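Long-range contacts in guanosine-3',5'-bis(diphosphate) 3'-pyrophosphohydrolase MESH1 (Drosophila melanogaster, PDB 3NQW), which hydrolyses the alarmone ppGpp to GDP and diphosphate with the help of a manganese ion and takes part in the starvation response of the fly: residues 118-123 with 156-161; 42-47 with 163-168. All blocks are in the same frame, centred on the assembly; numbering follows the deposited sequence.

Contact 1 of 2, residues 118-123 with 156-161. With MN (manganese (II) ion), chain C.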
loop_
_atom_site.group_PDB
_atom_site.type_symbol
_atom_site.label_atom_id
_atom_site.label_comp_id
_atom_site.label_asym_id
_atom_site.label_seq_id
_atom_site.Cartn_x
_atom_site.Cartn_y
_atom_site.Cartn_z
ATOM N N LEU A 118 18.404 8.585 -3.544
ATOM C CA LEU A 118 17.400 7.927 -4.391
ATOM C C LEU A 118 16.002 8.200 -3.902
ATOM O O LEU A 118 15.132 8.548 -4.695
ATOM C CB LEU A 118 17.614 6.421 -4.420
ATOM C CG LEU A 118 18.806 5.910 -5.217
ATOM C CD1 LEU A 118 18.747 4.404 -5.223
ATOM C CD2 LEU A 118 18.768 6.449 -6.628
ATOM N N ILE A 119 15.788 8.015 -2.599
ATOM C CA ILE A 119 14.483 8.271 -1.995
ATOM C C ILE A 119 14.144 9.754 -2.138
ATOM O O ILE A 119 13.063 10.112 -2.594
ATOM C CB ILE A 119 14.433 7.925 -0.468
ATOM C CG1 ILE A 119 14.569 6.416 -0.235
ATOM C CG2 ILE A 119 13.113 8.422 0.125
ATOM C CD1 ILE A 119 15.917 5.971 0.335
ATOM N N LYS A 120 15.072 10.618 -1.759
ATOM C CA LYS A 120 14.820 12.037 -1.839
ATOM C C LYS A 120 14.401 12.489 -3.218
ATOM O O LYS A 120 13.521 13.335 -3.346
ATOM C CB LYS A 120 16.050 12.797 -1.382
ATOM C CG LYS A 120 16.358 12.617 0.082
ATOM C CD LYS A 120 17.445 13.587 0.457
ATOM C CE LYS A 120 17.723 13.612 1.925
ATOM N NZ LYS A 120 18.473 14.853 2.132
ATOM N N LEU A 121 15.042 11.933 -4.243
ATOM C CA LEU A 121 14.725 12.254 -5.644
ATOM C C LEU A 121 13.306 11.786 -5.996
ATOM O O LEU A 121 12.480 12.580 -6.438
ATOM C CB LEU A 121 15.735 11.584 -6.593
ATOM C CG LEU A 121 17.163 12.139 -6.645
ATOM C CD1 LEU A 121 18.015 11.292 -7.577
ATOM C CD2 LEU A 121 17.131 13.575 -7.117
ATOM N N ALA A 122 13.037 10.497 -5.799
ATOM C CA ALA A 122 11.727 9.934 -6.078
ATOM C C ALA A 122 10.633 10.678 -5.308
ATOM O O ALA A 122 9.579 10.983 -5.869
ATOM C CB ALA A 122 11.708 8.460 -5.731
ATOM N N ASP A 123 10.890 10.972 -4.035
ATOM C CA ASP A 123 9.964 11.704 -3.151
ATOM C C ASP A 123 9.564 12.994 -3.846
ATOM O O ASP A 123 8.392 13.376 -3.881
ATOM C CB ASP A 123 10.687 12.025 -1.838
ATOM C CG ASP A 123 9.763 12.540 -0.737
ATOM O OD1 ASP A 123 8.532 12.635 -0.912
ATOM O OD2 ASP A 123 10.297 12.853 0.338
ATOM N N ASP A 156 18.645 19.880 -7.598
ATOM C CA ASP A 156 19.887 20.264 -8.254
ATOM C C ASP A 156 21.115 19.824 -7.463
ATOM O O ASP A 156 22.205 19.686 -8.024
ATOM C CB ASP A 156 19.945 21.775 -8.478
ATOM C CG ASP A 156 19.347 22.190 -9.806
ATOM O OD1 ASP A 156 19.105 21.300 -10.647
ATOM O OD2 ASP A 156 19.134 23.405 -10.000
ATOM N N ASN A 157 20.938 19.611 -6.161
ATOM C CA ASN A 157 22.038 19.181 -5.302
ATOM C C ASN A 157 22.003 17.663 -5.088
ATOM O O ASN A 157 22.973 17.069 -4.608
ATOM C CB ASN A 157 21.977 19.917 -3.955
ATOM C CG ASN A 157 22.220 21.430 -4.089
ATOM O OD1 ASN A 157 21.962 22.196 -3.153
ATOM N ND2 ASN A 157 22.724 21.856 -5.245
ATOM N N LEU A 158 20.889 17.032 -5.455
ATOM C CA LEU A 158 20.755 15.578 -5.316
ATOM C C LEU A 158 21.196 14.830 -6.580
ATOM O O LEU A 158 21.360 13.607 -6.565
ATOM C CB LEU A 158 19.307 15.219 -4.980
ATOM C CG LEU A 158 18.922 15.557 -3.539
ATOM C CD1 LEU A 158 17.514 16.081 -3.500
ATOM C CD2 LEU A 158 19.105 14.329 -2.657
ATOM N N ARG A 159 21.390 15.585 -7.661
ATOM C CA ARG A 159 21.799 15.060 -8.965
ATOM C C ARG A 159 23.036 14.165 -8.862
ATOM O O ARG A 159 23.653 14.065 -7.799
ATOM C CB ARG A 159 22.079 16.225 -9.937
ATOM C CG ARG A 159 21.142 17.452 -9.796
ATOM C CD ARG A 159 21.252 18.429 -10.977
ATOM N NE ARG A 159 20.621 17.869 -12.174
ATOM C CZ ARG A 159 19.341 18.040 -12.503
ATOM N NH1 ARG A 159 18.541 18.768 -11.736
ATOM N NH2 ARG A 159 18.855 17.456 -13.588
ATOM N N GLY A 160 23.405 13.524 -9.969
ATOM C CA GLY A 160 24.558 12.632 -9.966
ATOM C C GLY A 160 24.168 11.236 -9.497
ATOM O O GLY A 160 24.925 10.268 -9.653
ATOM N N THR A 161 22.964 11.141 -8.931
ATOM C CA THR A 161 22.423 9.888 -8.406
ATOM C C THR A 161 21.803 9.011 -9.499
ATOM O O THR A 161 22.495 8.177 -10.088
ATOM C CB THR A 161 21.363 10.162 -7.303
ATOM O OG1 THR A 161 21.880 11.120 -6.370
ATOM C CG2 THR A 161 21.017 8.881 -6.555
HETATM MN MN MN C . 7.000 12.356 0.825
#
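Leu158, on helix 141-158, meets helix 114-133 through two parts of its side chain. Its CB receives CD2 of Leu121 at 3.5 Å, the two leucines sliding past each other in opposite directions. Its CD2 reaches the aliphatic part of Lys120 and lies 3.6 Å from the lysine CD, the two chains crossing at about a right angle. The lysine is extended beyond CG, which carries NZ past the leucine to a hydrogen bond with Ser112. Next, Arg159 NH1 lies 2.8 Å from Asp156 OD1, a salt bridge whose hydrogen bond is weak, while its NH2 pairs with Asp170. Gly160 makes the turn with a positive phi of 85°, a backbone conformation that suits glycine. Thr161 then faces the helix again. Its OG1, anti to the carbonyl carbon (chi1 -48°), bonds Leu158 O nearly in line with the C=O. This bond within the segment spans the turn, while the apolar side of the threonine packs: CB meets Leu121 CD1 at 3.5 Å and CG2 meets CD2 of Leu118. On helix 114-133 of this HD domain, Asp123 binds manganese through OD1, with Asp63 as a further ligand. Helix 163-176 packs against the contact through Glu166 and Leu169, which touch Leu121, while helix 34-45 lies against Ala122.

Contact 2 of 2, residues 42-47 with 163-168; sequences TILSVE and ANLELK
Leu165 of helix 163-176 packs on Ile43 and Leu44 of helix 34-45, joining a helix near the C-terminus to one of the core helices of the all-helical HD-domain fold. The apolar part of the contact divides between the two methyls of this leucine. CD2 lies 3.5 Å from Ile43 CG2, whereas CD1 lies 3.7 Å from CD2 of Leu44, whose side chain crosses that of Leu165 at about a right angle. CG of Leu165 is anti to its carbonyl carbon (chi1 -65°), which places it beside the backbone N; the two methyls it carries then meet one neighbour each.

The polar part is a salt bridge between Glu47 and Lys168, whose side chains approach obliquely. Glu47 OE1 also pairs with Arg129 NH2, so two cations share one carboxylate oxygen and would probably favour its ionised form. An alanine in place of Lys168 would probably leave Glu47 with the arginine alone of these two cations and its carboxylate less restrained. The lysine chain is bent at chi2 and chi4 (chi4 -81°), and Glu47 OE1 receives its NZ at 2.9 Å on the anti lone pair, the one away from OE2.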
loop_
_atom_site.group_PDB
_atom_site.type_symbol
_atom_site.label_atom_id
_atom_site.label_comp_id
_atom_site.label_asym_id
_atom_site.label_seq_id
_atom_site.Cartn_x
_atom_site.Cartn_y
_atom_site.Cartn_z
ATOM N N THR A 42 7.375 2.580 -5.351
ATOM C CA THR A 42 7.206 2.091 -6.717
ATOM C C THR A 42 8.028 2.873 -7.764
ATOM O O THR A 42 8.522 2.280 -8.729
ATOM C CB THR A 42 5.727 2.108 -7.132
ATOM O OG1 THR A 42 4.924 1.659 -6.035
ATOM C CG2 THR A 42 5.509 1.175 -8.321
ATOM N N ILE A 43 8.157 4.192 -7.590
ATOM C CA ILE A 43 8.944 5.020 -8.516
ATOM C C ILE A 43 10.355 4.444 -8.633
ATOM O O ILE A 43 10.948 4.463 -9.707
ATOM C CB ILE A 43 9.122 6.523 -8.034
ATOM C CG1 ILE A 43 7.863 7.362 -8.263
ATOM C CG2 ILE A 43 10.263 7.180 -8.796
ATOM C CD1 ILE A 43 7.982 8.767 -7.699
ATOM N N LEU A 44 10.893 3.949 -7.523
ATOM C CA LEU A 44 12.247 3.409 -7.519
ATOM C C LEU A 44 12.282 2.040 -8.110
ATOM O O LEU A 44 13.234 1.670 -8.792
ATOM C CB LEU A 44 12.794 3.335 -6.099
ATOM C CG LEU A 44 12.813 4.655 -5.317
ATOM C CD1 LEU A 44 13.364 4.393 -3.928
ATOM C CD2 LEU A 44 13.659 5.690 -6.047
ATOM N N SER A 45 11.236 1.276 -7.844
ATOM C CA SER A 45 11.187 -0.072 -8.357
ATOM C C SER A 45 11.000 -0.126 -9.868
ATOM O O SER A 45 11.850 -0.673 -10.569
ATOM C CB SER A 45 10.090 -0.861 -7.667
ATOM O OG SER A 45 10.363 -2.245 -7.796
ATOM N N VAL A 46 9.899 0.442 -10.362
ATOM C CA VAL A 46 9.610 0.440 -11.795
ATOM C C VAL A 46 10.643 1.287 -12.521
ATOM O O VAL A 46 11.490 0.777 -13.263
ATOM C CB VAL A 46 8.183 0.982 -12.074
ATOM C CG1 VAL A 46 7.855 0.918 -13.572
ATOM C CG2 VAL A 46 7.181 0.178 -11.274
ATOM N N GLU A 47 10.580 2.587 -12.297
ATOM C CA GLU A 47 11.522 3.510 -12.898
ATOM C C GLU A 47 12.696 3.417 -11.949
ATOM O O GLU A 47 12.510 3.079 -10.780
ATOM C CB GLU A 47 10.899 4.887 -12.878
ATOM C CG GLU A 47 9.457 4.800 -13.279
ATOM C CD GLU A 47 8.664 5.983 -12.846
ATOM O OE1 GLU A 47 8.831 7.048 -13.481
ATOM O OE2 GLU A 47 7.879 5.846 -11.866
ATOM N N ALA A 163 20.345 8.755 -13.133
ATOM C CA ALA A 163 20.247 9.414 -14.429
ATOM C C ALA A 163 18.839 9.300 -14.990
ATOM O O ALA A 163 18.436 10.086 -15.844
ATOM C CB ALA A 163 21.242 8.797 -15.407
ATOM N N ASN A 164 18.085 8.316 -14.523
ATOM C CA ASN A 164 16.742 8.157 -15.034
ATOM C C ASN A 164 15.734 9.027 -14.301
ATOM O O ASN A 164 14.949 9.736 -14.926
ATOM C CB ASN A 164 16.322 6.699 -14.967
ATOM C CG ASN A 164 15.037 6.447 -15.713
ATOM O OD1 ASN A 164 14.651 7.239 -16.580
ATOM N ND2 ASN A 164 14.365 5.343 -15.392
ATOM N N LEU A 165 15.753 8.971 -12.975
ATOM C CA LEU A 165 14.844 9.773 -12.177
ATOM C C LEU A 165 15.111 11.240 -12.463
ATOM O O LEU A 165 14.189 12.004 -12.729
ATOM C CB LEU A 165 15.050 9.481 -10.690
ATOM C CG LEU A 165 14.712 8.067 -10.181
ATOM C CD1 LEU A 165 14.950 7.977 -8.668
ATOM C CD2 LEU A 165 13.264 7.750 -10.495
ATOM N N GLU A 166 16.381 11.633 -12.411
ATOM C CA GLU A 166 16.773 13.020 -12.665
ATOM C C GLU A 166 16.400 13.476 -14.055
ATOM O O GLU A 166 16.132 14.656 -14.286
ATOM C CB GLU A 166 18.274 13.173 -12.490
ATOM C CG GLU A 166 18.734 13.018 -11.074
ATOM C CD GLU A 166 20.171 12.561 -10.998
ATOM O OE1 GLU A 166 20.468 11.732 -10.106
ATOM O OE2 GLU A 166 20.998 13.031 -11.824
ATOM N N LEU A 167 16.404 12.537 -14.987
ATOM C CA LEU A 167 16.052 12.847 -16.362
ATOM C C LEU A 167 14.572 13.235 -16.374
ATOM O O LEU A 167 14.187 14.216 -16.998
ATOM C CB LEU A 167 16.314 11.616 -17.231
ATOM C CG LEU A 167 17.140 11.796 -18.502
ATOM C CD1 LEU A 167 17.727 10.464 -18.955
ATOM C CD2 LEU A 167 16.258 12.415 -19.582
ATOM N N LYS A 168 13.753 12.461 -15.668
ATOM C CA LYS A 168 12.331 12.735 -15.587
ATOM C C LYS A 168 12.117 14.013 -14.791
ATOM O O LYS A 168 11.292 14.848 -15.155
ATOM C CB LYS A 168 11.613 11.564 -14.931
ATOM C CG LYS A 168 11.737 10.299 -15.744
ATOM C CD LYS A 168 11.733 9.072 -14.872
ATOM C CE LYS A 168 11.554 7.819 -15.701
ATOM N NZ LYS A 168 10.133 7.558 -16.058
#

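Contacts 1 and 2 have centres about 10 Å apart, and along the chain contact 1 is nested inside the loop that contact 2 closes. They meet on two sides. Glu166, in segment 163-168, probably accepts a hydrogen bond through OE2 from Gly160 N at 3.1 Å, which links the turn after helix 141-158 to the helix that follows it. Ala122, in segment 118-123, places its CB 3.4 Å from Leu44 CD2, bringing helices 114-133 and 34-45 together. These same two helices supply Asp123 and His36 to the manganese site. Between nearest atoms, the side chain of Ile43 in contact 2 lies about 9 Å from the metal and about 7 Å from that of Asp123.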